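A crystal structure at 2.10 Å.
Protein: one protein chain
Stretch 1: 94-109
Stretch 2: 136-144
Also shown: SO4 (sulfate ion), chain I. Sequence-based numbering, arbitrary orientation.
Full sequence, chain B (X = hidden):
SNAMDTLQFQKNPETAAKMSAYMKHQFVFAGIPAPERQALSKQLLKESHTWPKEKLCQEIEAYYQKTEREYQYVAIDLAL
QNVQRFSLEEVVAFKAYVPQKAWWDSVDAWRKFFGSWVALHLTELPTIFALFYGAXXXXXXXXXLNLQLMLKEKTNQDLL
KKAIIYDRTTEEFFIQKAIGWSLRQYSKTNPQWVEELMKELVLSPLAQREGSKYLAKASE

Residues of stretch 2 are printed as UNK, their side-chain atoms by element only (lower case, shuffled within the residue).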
ATOM      1  N   PHE B  94     -17.385  -1.265 -10.739  1.00 17.78           N
ATOM      2  CA  PHE B  94     -17.315   0.140 -10.285  1.00 18.10           C
ATOM      3  C   PHE B  94     -17.647   1.183 -11.383  1.00 17.51           C
ATOM      4  O   PHE B  94     -17.964   2.318 -11.067  1.00 16.57           O
ATOM      5  CB  PHE B  94     -15.955   0.495  -9.693  1.00 17.31           C
ATOM      6  CG  PHE B  94     -15.747   0.052  -8.262  1.00 18.73           C
ATOM      7  CD1 PHE B  94     -16.377   0.714  -7.205  1.00 20.08           C
ATOM      8  CD2 PHE B  94     -14.866  -0.996  -7.968  1.00 19.16           C
ATOM      9  CE1 PHE B  94     -16.132   0.333  -5.880  1.00 21.32           C
ATOM     10  CE2 PHE B  94     -14.627  -1.393  -6.648  1.00 18.38           C
ATOM     11  CZ  PHE B  94     -15.264  -0.716  -5.605  1.00 17.31           C
ATOM     12  N   LYS B  95     -17.565   0.801 -12.657  1.00 17.70           N
ATOM     13  CA  LYS B  95     -17.894   1.732 -13.740  1.00 18.27           C
ATOM     14  C   LYS B  95     -19.340   2.240 -13.619  1.00 17.58           C
ATOM     15  O   LYS B  95     -19.624   3.371 -14.009  1.00 17.80           O
ATOM     16  CB  LYS B  95     -17.604   1.135 -15.147  1.00 18.69           C
ATOM     17  CG  LYS B  95     -18.327   1.911 -16.286  1.00 19.84           C
ATOM     18  CD  LYS B  95     -17.797   1.663 -17.684  1.00 19.96           C
ATOM     19  CE  LYS B  95     -18.654   2.421 -18.723  1.00 21.14           C
ATOM     20  NZ  LYS B  95     -20.071   1.921 -18.706  1.00 18.82           N
ATOM     21  N   ALA B  96     -20.231   1.422 -13.042  1.00 17.48           N
ATOM     22  CA  ALA B  96     -21.605   1.831 -12.792  1.00 17.94           C
ATOM     23  C   ALA B  96     -21.725   3.129 -11.976  1.00 17.63           C
ATOM     24  O   ALA B  96     -22.737   3.823 -12.077  1.00 18.16           O
ATOM     25  CB  ALA B  96     -22.456   0.678 -12.145  1.00 17.65           C
ATOM     26  N   TYR B  97     -20.719   3.452 -11.169  1.00 17.18           N
ATOM     27  CA  TYR B  97     -20.753   4.657 -10.334  1.00 16.20           C
ATOM     28  C   TYR B  97     -20.366   5.941 -11.070  1.00 16.79           C
ATOM     29  O   TYR B  97     -20.763   7.026 -10.653  1.00 17.06           O
ATOM     30  CB  TYR B  97     -19.819   4.539  -9.133  1.00 17.25           C
ATOM     31  CG  TYR B  97     -20.279   3.632  -8.024  1.00 17.52           C
ATOM     32  CD1 TYR B  97     -21.296   4.016  -7.160  1.00 16.99           C
ATOM     33  CD2 TYR B  97     -19.658   2.392  -7.815  1.00 19.91           C
ATOM     34  CE1 TYR B  97     -21.711   3.175  -6.112  1.00 18.87           C
ATOM     35  CE2 TYR B  97     -20.062   1.537  -6.779  1.00 18.45           C
ATOM     36  CZ  TYR B  97     -21.090   1.935  -5.931  1.00 19.86           C
ATOM     37  OH  TYR B  97     -21.491   1.093  -4.888  1.00 20.49           O
ATOM     38  N   VAL B  98     -19.605   5.837 -12.150  1.00 16.27           N
ATOM     39  CA  VAL B  98     -19.055   7.026 -12.799  1.00 16.59           C
ATOM     40  C   VAL B  98     -20.139   8.060 -13.247  1.00 17.52           C
ATOM     41  O   VAL B  98     -20.043   9.226 -12.895  1.00 17.22           O
ATOM     42  CB  VAL B  98     -18.040   6.645 -13.924  1.00 17.59           C
ATOM     43  CG1 VAL B  98     -17.645   7.891 -14.737  1.00 17.66           C
ATOM     44  CG2 VAL B  98     -16.802   5.962 -13.315  1.00 16.16           C
ATOM     45  N   PRO B  99     -21.205   7.605 -13.952  1.00 17.95           N
ATOM     46  CA  PRO B  99     -22.319   8.480 -14.290  1.00 17.53           C
ATOM     47  C   PRO B  99     -23.276   8.845 -13.117  1.00 17.49           C
ATOM     48  O   PRO B  99     -24.072   9.796 -13.270  1.00 16.09           O
ATOM     49  CB  PRO B  99     -23.120   7.677 -15.348  1.00 18.56           C
ATOM     50  CG  PRO B  99     -22.510   6.373 -15.475  1.00 17.39           C
ATOM     51  CD  PRO B  99     -21.384   6.236 -14.483  1.00 17.01           C
ATOM     52  N   GLN B 100     -23.213   8.123 -11.990  1.00 16.90           N
ATOM     53  CA  GLN B 100     -24.054   8.453 -10.827  1.00 16.77           C
ATOM     54  C   GLN B 100     -23.534   9.638 -10.008  1.00 15.89           C
ATOM     55  O   GLN B 100     -22.343   9.670  -9.627  1.00 16.19           O
ATOM     56  CB  GLN B 100     -24.247   7.271  -9.880  1.00 17.41           C
ATOM     57  CG  GLN B 100     -24.765   5.979 -10.468  1.00 18.05           C
ATOM     58  CD  GLN B 100     -24.840   4.904  -9.364  1.00 19.83           C
ATOM     59  OE1 GLN B 100     -25.352   5.158  -8.268  1.00 24.97           O
ATOM     60  NE2 GLN B 100     -24.318   3.725  -9.640  1.00 23.11           N
ATOM     61  N   LYS B 101     -24.435  10.600  -9.731  1.00 14.13           N
ATOM     62  CA  LYS B 101     -24.119  11.822  -8.997  1.00 14.15           C
ATOM     63  C   LYS B 101     -22.847  12.481  -9.615  1.00 14.40           C
ATOM     64  O   LYS B 101     -21.930  12.879  -8.903  1.00 14.74           O
ATOM     65  CB  LYS B 101     -23.918  11.538  -7.495  1.00 13.29           C
ATOM     66  CG  LYS B 101     -24.979  10.624  -6.886  1.00 12.97           C
ATOM     67  CD  LYS B 101     -24.849  10.587  -5.378  1.00 12.22           C
ATOM     68  CE  LYS B 101     -26.094  10.097  -4.663  1.00 13.58           C
ATOM     69  NZ  LYS B 101     -25.977  10.462  -3.225  1.00 16.89           N
ATOM     70  N   ALA B 102     -22.824  12.563 -10.933  1.00 13.84           N
ATOM     71  CA  ALA B 102     -21.629  12.903 -11.678  1.00 14.19           C
ATOM     72  C   ALA B 102     -21.427  14.389 -11.852  1.00 14.02           C
ATOM     73  O   ALA B 102     -22.353  15.124 -12.276  1.00 13.05           O
ATOM     74  CB  ALA B 102     -21.654  12.232 -13.056  1.00 13.35           C
ATOM     75  N   TRP B 103     -20.197  14.813 -11.558  1.00 13.05           N
ATOM     76  CA  TRP B 103     -19.738  16.162 -11.872  1.00 15.13           C
ATOM     77  C   TRP B 103     -18.214  16.012 -11.896  1.00 15.58           C
ATOM     78  O   TRP B 103     -17.723  14.931 -11.592  1.00 16.66           O
ATOM     79  CB  TRP B 103     -20.199  17.155 -10.793  1.00 14.52           C
ATOM     80  CG  TRP B 103     -20.020  18.615 -11.139  1.00 15.57           C
ATOM     81  CD1 TRP B 103     -19.285  19.538 -10.450  1.00 14.42           C
ATOM     82  CD2 TRP B 103     -20.619  19.317 -12.248  1.00 15.46           C
ATOM     83  NE1 TRP B 103     -19.389  20.778 -11.061  1.00 16.37           N
ATOM     84  CE2 TRP B 103     -20.221  20.670 -12.149  1.00 17.58           C
ATOM     85  CE3 TRP B 103     -21.486  18.935 -13.289  1.00 14.62           C
ATOM     86  CZ2 TRP B 103     -20.628  21.639 -13.066  1.00 14.14           C
ATOM     87  CZ3 TRP B 103     -21.902  19.920 -14.207  1.00 17.88           C
ATOM     88  CH2 TRP B 103     -21.457  21.243 -14.086  1.00 16.69           C
ATOM     89  N   TRP B 104     -17.449  17.056 -12.213  1.00 15.29           N
ATOM     90  CA  TRP B 104     -16.005  16.817 -12.419  1.00 16.14           C
ATOM     91  C   TRP B 104     -15.316  16.330 -11.127  1.00 15.12           C
ATOM     92  O   TRP B 104     -14.317  15.623 -11.170  1.00 16.65           O
ATOM     93  CB  TRP B 104     -15.316  18.071 -12.991  1.00 16.12           C
ATOM     94  CG  TRP B 104     -15.365  19.267 -12.046  1.00 17.33           C
ATOM     95  CD1 TRP B 104     -16.259  20.319 -12.084  1.00 16.73           C
ATOM     96  CD2 TRP B 104     -14.502  19.516 -10.932  1.00 17.02           C
ATOM     97  NE1 TRP B 104     -15.995  21.202 -11.061  1.00 15.88           N
ATOM     98  CE2 TRP B 104     -14.929  20.740 -10.338  1.00 18.28           C
ATOM     99  CE3 TRP B 104     -13.380  18.849 -10.387  1.00 20.01           C
ATOM    100  CZ2 TRP B 104     -14.291  21.296  -9.230  1.00 15.40           C
ATOM    101  CZ3 TRP B 104     -12.764  19.389  -9.256  1.00 18.91           C
ATOM    102  CH2 TRP B 104     -13.219  20.609  -8.697  1.00 17.65           C
ATOM    103  N   ASP B 105     -15.862  16.706  -9.971  1.00 15.16           N
ATOM    104  CA  ASP B 105     -15.255  16.370  -8.699  1.00 14.16           C
ATOM    105  C   ASP B 105     -15.290  14.850  -8.414  1.00 14.49           C
ATOM    106  O   ASP B 105     -14.254  14.265  -8.051  1.00 15.47           O
ATOM    107  CB  ASP B 105     -15.846  17.218  -7.552  1.00 13.66           C
ATOM    108  CG  ASP B 105     -17.355  17.036  -7.367  1.00 12.74           C
ATOM    109  OD1 ASP B 105     -18.066  16.743  -8.344  1.00 14.85           O
ATOM    110  OD2 ASP B 105     -17.853  17.193  -6.217  1.00 10.83           O
ATOM    111  N   SER B 106     -16.451  14.218  -8.583  1.00 12.66           N
ATOM    112  CA  SER B 106     -16.545  12.752  -8.409  1.00 13.73           C
ATOM    113  C   SER B 106     -15.942  11.942  -9.557  1.00 12.72           C
ATOM    114  O   SER B 106     -15.333  10.919  -9.327  1.00 13.15           O
ATOM    115  CB  SER B 106     -17.993  12.286  -8.177  1.00 12.42           C
ATOM    116  OG  SER B 106     -18.780  12.457  -9.351  1.00 14.16           O
ATOM    117  N   VAL B 107     -16.147  12.389 -10.795  1.00 13.45           N
ATOM    118  CA  VAL B 107     -15.648  11.678 -11.971  1.00 13.06           C
ATOM    119  C   VAL B 107     -14.101  11.653 -12.005  1.00 14.03           C
ATOM    120  O   VAL B 107     -13.502  10.608 -12.338  1.00 15.13           O
ATOM    121  CB  VAL B 107     -16.244  12.280 -13.294  1.00 12.58           C
ATOM    122  CG1 VAL B 107     -15.584  11.671 -14.541  1.00 10.74           C
ATOM    123  CG2 VAL B 107     -17.762  12.054 -13.332  1.00 11.29           C
ATOM    124  N   ASP B 108     -13.470  12.780 -11.678  1.00 14.36           N
ATOM    125  CA  ASP B 108     -12.016  12.855 -11.607  1.00 14.98           C
ATOM    126  C   ASP B 108     -11.506  12.025 -10.437  1.00 15.28           C
ATOM    127  O   ASP B 108     -10.455  11.417 -10.541  1.00 15.31           O
ATOM    128  CB  ASP B 108     -11.512  14.313 -11.491  1.00 14.64           C
ATOM    129  CG  ASP B 108     -11.743  15.130 -12.761  1.00 15.65           C
ATOM    130  OD1 ASP B 108     -12.076  14.556 -13.826  1.00 15.20           O
ATOM    131  OD2 ASP B 108     -11.575  16.385 -12.709  1.00 17.84           O
ATOM    132  N   ALA B 109     -12.227  12.014  -9.311  1.00 15.18           N
ATOM    133  CA  ALA B 109     -11.884  11.052  -8.220  1.00 14.61           C
ATOM    134  C   ALA B 109     -12.023   9.592  -8.681  1.00 14.71           C
ATOM    135  O   ALA B 109     -11.132   8.783  -8.417  1.00 14.62           O
ATOM    136  CB  ALA B 109     -12.696  11.312  -6.949  1.00 13.35           C
ATOM    137  N   UNK B 136     -21.715   6.438 -24.249  1.00 18.93           N
ATOM    138  CA  UNK B 136     -22.703   7.494 -24.474  1.00 19.92           C
ATOM    139  C   UNK B 136     -22.577   8.666 -23.487  1.00 18.45           C
ATOM    140  O   UNK B 136     -22.798   9.807 -23.856  1.00 17.73           O
ATOM    141  o   UNK B 136     -26.006   6.370 -26.869  1.00 44.09           O
ATOM    142  o   UNK B 136     -26.733   5.133 -25.152  1.00 43.25           O
ATOM    143  c   UNK B 136     -24.138   6.956 -24.366  1.00 21.00           C
ATOM    144  c   UNK B 136     -24.412   5.748 -25.186  1.00 29.80           C
ATOM    145  c   UNK B 136     -25.820   5.751 -25.777  1.00 40.17           C
ATOM    146  N   UNK B 137     -22.268   8.384 -22.226  1.00 17.40           N
ATOM    147  CA  UNK B 137     -22.212   9.439 -21.215  1.00 16.96           C
ATOM    148  C   UNK B 137     -20.825  10.100 -21.257  1.00 17.02           C
ATOM    149  O   UNK B 137     -19.816   9.405 -21.161  1.00 17.37           O
ATOM    150  n   UNK B 137     -23.660   9.782 -17.935  1.00 19.16           N
ATOM    151  o   UNK B 137     -21.750  10.695 -18.578  1.00 24.02           O
ATOM    152  c   UNK B 137     -22.635   9.867 -18.736  1.00 18.07           C
ATOM    153  c   UNK B 137     -22.565   8.839 -19.845  1.00 17.29           C
ATOM    154  N   UNK B 138     -20.770  11.417 -21.480  1.00 16.35           N
ATOM    155  CA  UNK B 138     -19.479  12.085 -21.683  1.00 15.77           C
ATOM    156  C   UNK B 138     -18.592  11.996 -20.449  1.00 15.53           C
ATOM    157  O   UNK B 138     -17.355  12.052 -20.580  1.00 15.55           O
ATOM    158  c   UNK B 138     -19.161  14.993 -20.144  1.00 16.45           C
ATOM    159  c   UNK B 138     -21.352  15.035 -21.119  1.00 17.21           C
ATOM    160  c   UNK B 138     -19.565  15.915 -19.174  1.00 15.48           C
ATOM    161  c   UNK B 138     -20.846  16.395 -19.163  1.00 16.61           C
ATOM    162  c   UNK B 138     -20.045  14.548 -21.129  1.00 16.65           C
ATOM    163  c   UNK B 138     -21.769  15.945 -20.143  1.00 16.72           C
ATOM    164  c   UNK B 138     -19.599  13.558 -22.188  1.00 15.66           C
ATOM    165  N   UNK B 139     -19.199  11.862 -19.261  1.00 14.71           N
ATOM    166  CA  UNK B 139     -18.410  11.666 -18.033  1.00 13.71           C
ATOM    167  C   UNK B 139     -17.581  10.385 -18.106  1.00 13.95           C
ATOM    168  O   UNK B 139     -16.403  10.396 -17.713  1.00 13.70           O
ATOM    169  c   UNK B 139     -19.224  14.167 -16.154  1.00 14.45           C
ATOM    170  c   UNK B 139     -19.281  11.646 -16.775  1.00 14.03           C
ATOM    171  c   UNK B 139     -19.898  12.947 -16.467  1.00 14.06           C
ATOM    172  c   UNK B 139     -17.875  14.534 -16.024  1.00 15.15           C
ATOM    173  c   UNK B 139     -18.585  16.833 -15.496  1.00 13.12           C
ATOM    174  c   UNK B 139     -19.918  16.493 -15.616  1.00 14.59           C
ATOM    175  c   UNK B 139     -20.230  15.154 -15.945  1.00 14.45           C
ATOM    176  c   UNK B 139     -17.571  15.883 -15.703  1.00 14.93           C
ATOM    177  n   UNK B 139     -21.452  14.545 -16.127  1.00 13.33           N
ATOM    178  c   UNK B 139     -21.262  13.233 -16.429  1.00 13.65           C
ATOM    179  N   UNK B 140     -18.172   9.288 -18.631  1.00 14.27           N
ATOM    180  CA  UNK B 140     -17.389   8.077 -18.870  1.00 14.40           C
ATOM    181  C   UNK B 140     -16.222   8.302 -19.851  1.00 15.03           C
ATOM    182  O   UNK B 140     -15.144   7.760 -19.653  1.00 15.31           O
ATOM    183  n   UNK B 140     -20.282   5.853 -18.561  1.00 15.64           N
ATOM    184  c   UNK B 140     -19.046   6.260 -18.242  1.00 14.34           C
ATOM    185  c   UNK B 140     -18.242   6.901 -19.351  1.00 14.42           C
ATOM    186  o   UNK B 140     -18.577   6.126 -17.110  1.00 15.00           O
ATOM    187  N   UNK B 141     -16.454   9.055 -20.928  1.00 14.61           N
ATOM    188  CA  UNK B 141     -15.399   9.348 -21.919  1.00 14.50           C
ATOM    189  C   UNK B 141     -14.322  10.277 -21.370  1.00 15.29           C
ATOM    190  O   UNK B 141     -13.155  10.177 -21.770  1.00 14.81           O
ATOM    191  c   UNK B 141     -17.230   9.268 -25.278  1.00 12.36           C
ATOM    192  n   UNK B 141     -17.478  10.671 -25.577  1.00 14.67           N
ATOM    193  c   UNK B 141     -16.011   9.933 -23.178  1.00 14.78           C
ATOM    194  c   UNK B 141     -17.051   8.976 -23.773  1.00 13.20           C
ATOM    195  c   UNK B 141     -18.654  11.289 -25.424  1.00 15.90           C
ATOM    196  n   UNK B 141     -18.758  12.562 -25.762  1.00 13.40           N
ATOM    197  n   UNK B 141     -19.721  10.638 -24.931  1.00 18.53           N
ATOM    198  N   UNK B 142     -14.705  11.154 -20.432  1.00 15.16           N
ATOM    199  CA  UNK B 142     -13.727  11.872 -19.647  1.00 16.41           C
ATOM    200  C   UNK B 142     -12.713  10.922 -18.925  1.00 16.36           C
ATOM    201  O   UNK B 142     -11.499  11.206 -18.880  1.00 16.63           O
ATOM    202  c   UNK B 142     -13.397  13.686 -17.845  1.00 18.98           C
ATOM    203  c   UNK B 142     -14.091  14.882 -17.177  1.00 16.80           C
ATOM    204  n   UNK B 142     -13.275  15.551 -16.173  1.00 19.93           N
ATOM    205  c   UNK B 142     -14.406  12.849 -18.676  1.00 15.95           C
ATOM    206  n   UNK B 142     -12.077  17.333 -15.320  1.00 22.66           N
ATOM    207  c   UNK B 142     -12.782  16.791 -16.310  1.00 22.24           C
ATOM    208  n   UNK B 142     -12.996  17.506 -17.429  1.00 21.01           N
ATOM    209  N   UNK B 143     -13.215   9.832 -18.344  1.00 15.67           N
ATOM    210  CA  UNK B 143     -12.362   8.821 -17.737  1.00 15.85           C
ATOM    211  C   UNK B 143     -11.436   8.169 -18.785  1.00 15.83           C
ATOM    212  O   UNK B 143     -10.256   8.008 -18.491  1.00 15.97           O
ATOM    213  c   UNK B 143     -12.221   6.547 -16.371  1.00 15.23           C
ATOM    214  c   UNK B 143     -13.892   8.389 -15.735  1.00 15.47           C
ATOM    215  c   UNK B 143     -13.172   7.735 -16.919  1.00 16.01           C
ATOM    216  N   UNK B 144     -11.968   7.818 -19.979  1.00 15.31           N
ATOM    217  CA  UNK B 144     -11.148   7.260 -21.069  1.00 16.05           C
ATOM    218  C   UNK B 144     -10.008   8.212 -21.461  1.00 16.00           C
ATOM    219  O   UNK B 144      -8.843   7.784 -21.628  1.00 16.11           O
ATOM    220  c   UNK B 144     -12.014   6.896 -22.306  1.00 16.06           C
TER
HETATM  221  S   SO4 I 402     -22.306   4.298 -21.298  1.00 33.50           S
HETATM  222  O1  SO4 I 402     -23.448   3.807 -20.526  1.00 32.18           O
HETATM  223  O2  SO4 I 402     -22.452   3.966 -22.732  1.00 32.06           O
HETATM  224  O3  SO4 I 402     -21.099   3.583 -20.841  1.00 33.73           O
HETATM  225  O4  SO4 I 402     -22.182   5.757 -21.104  1.00 29.94           O
HETATM  226  O   HOH W   1     -21.228   3.557 -16.520  1.00 18.11           O
HETATM  227  O   HOH W   2     -24.376  11.173 -15.537  1.00 19.00           O
HETATM  228  O   HOH W   3     -24.241  15.294 -14.157  1.00 24.90           O

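Position 136 carries three carbons in a row, the third bearing two oxygens: a carboxylate on a two-methylene arm. It touches nothing on stretch 1. This is E136, exposed, and its backbone N donates to sulfate O2 at 3.0 Å.

Position 137 has two carbons, the second carrying one oxygen and one nitrogen, a short amide. Its CA-to-CB bond points toward stretch 1, and its nitrogen lies 3.4 Å from P99 CB. It is N137, the N-cap of the helix that follows: its OD1 accepts from the backbone N of position 139 at 2.9 Å. OD1 caps the helix, and ND2 donates to a water (2.9 Å from N137 ND2 to the water O) that also donates to P99 O.

Position 138 shows one carbon and then a ring of six carbons with no heteroatom. Its CA-to-CB bond points away from stretch 1; the ring end comes nearer but stays out of contact. It is F138.

Position 139 holds one carbon followed by fused five- and six-membered rings of eight carbons and one nitrogen. The rings lie against A102, W103, W104 and V107, with A102 CB over one face. Only one side chain fits: W139. It has the largest covered area of any residue here. A102 CB is 3.8 Å from the centroid of the W139 five-membered ring, a CH-pi contact. The backbone at the helix start packs close too, with W103 C 3.7 Å from W139 CH2, while V107 CG2 lies 3.7 Å from W139 CE3. The two tryptophan six-membered rings of W103 and W139 meet obliquely, with planes at 58°.

Position 140 repeats the short amide: two carbons, then one oxygen and one nitrogen. The oxygen approaches V98 CG1 to 3.1 Å, and the nitrogen comes within 3.8 Å of K95 CE. This is N140. Its ND2 donates to sulfate O4 at 3.2 Å and to a water shared with K95; OD1 is buried without a partner.

Position 141 has three carbons, a nitrogen, and a carbon bearing two more nitrogens. It is R141, out of reach of stretch 1.

Position 142 has the same composition, but its CA-to-CB bond points toward stretch 1, and the extended chain reaches the carboxylate of D108. It is R142. NE donates to D108 OD1 and NH1 to D108 OD2, each N-to-O distance 2.8 Å: a two-pronged salt bridge at the guanidinium edge, while W104 CB lies over its face.

Position 143 is one carbon carrying two others, beta-branched and apolar. Its CA-to-CB bond points toward stretch 1, and one methyl carbon lies 3.9 Å from both V98 CG1 and V107 CG1. This is V143, the methyl CG2.

Position 144 has a single side-chain carbon and makes no contact with stretch 1: A144.

W139 buries the most surface, and V143 CG2 rests against V98 and V107. The R142–D108 salt bridge ties together two helices whose axes lie at 41°. Near the helix start, waters and a sulfate, probably from the crystallisation liquor, link N137 and N140 with K95 and P99. The rule: one large ring laid on small and backbone surfaces, with a two-bond salt bridge and a capping amide around it.

Stretch 2 (136-144) ENFWNRRVA
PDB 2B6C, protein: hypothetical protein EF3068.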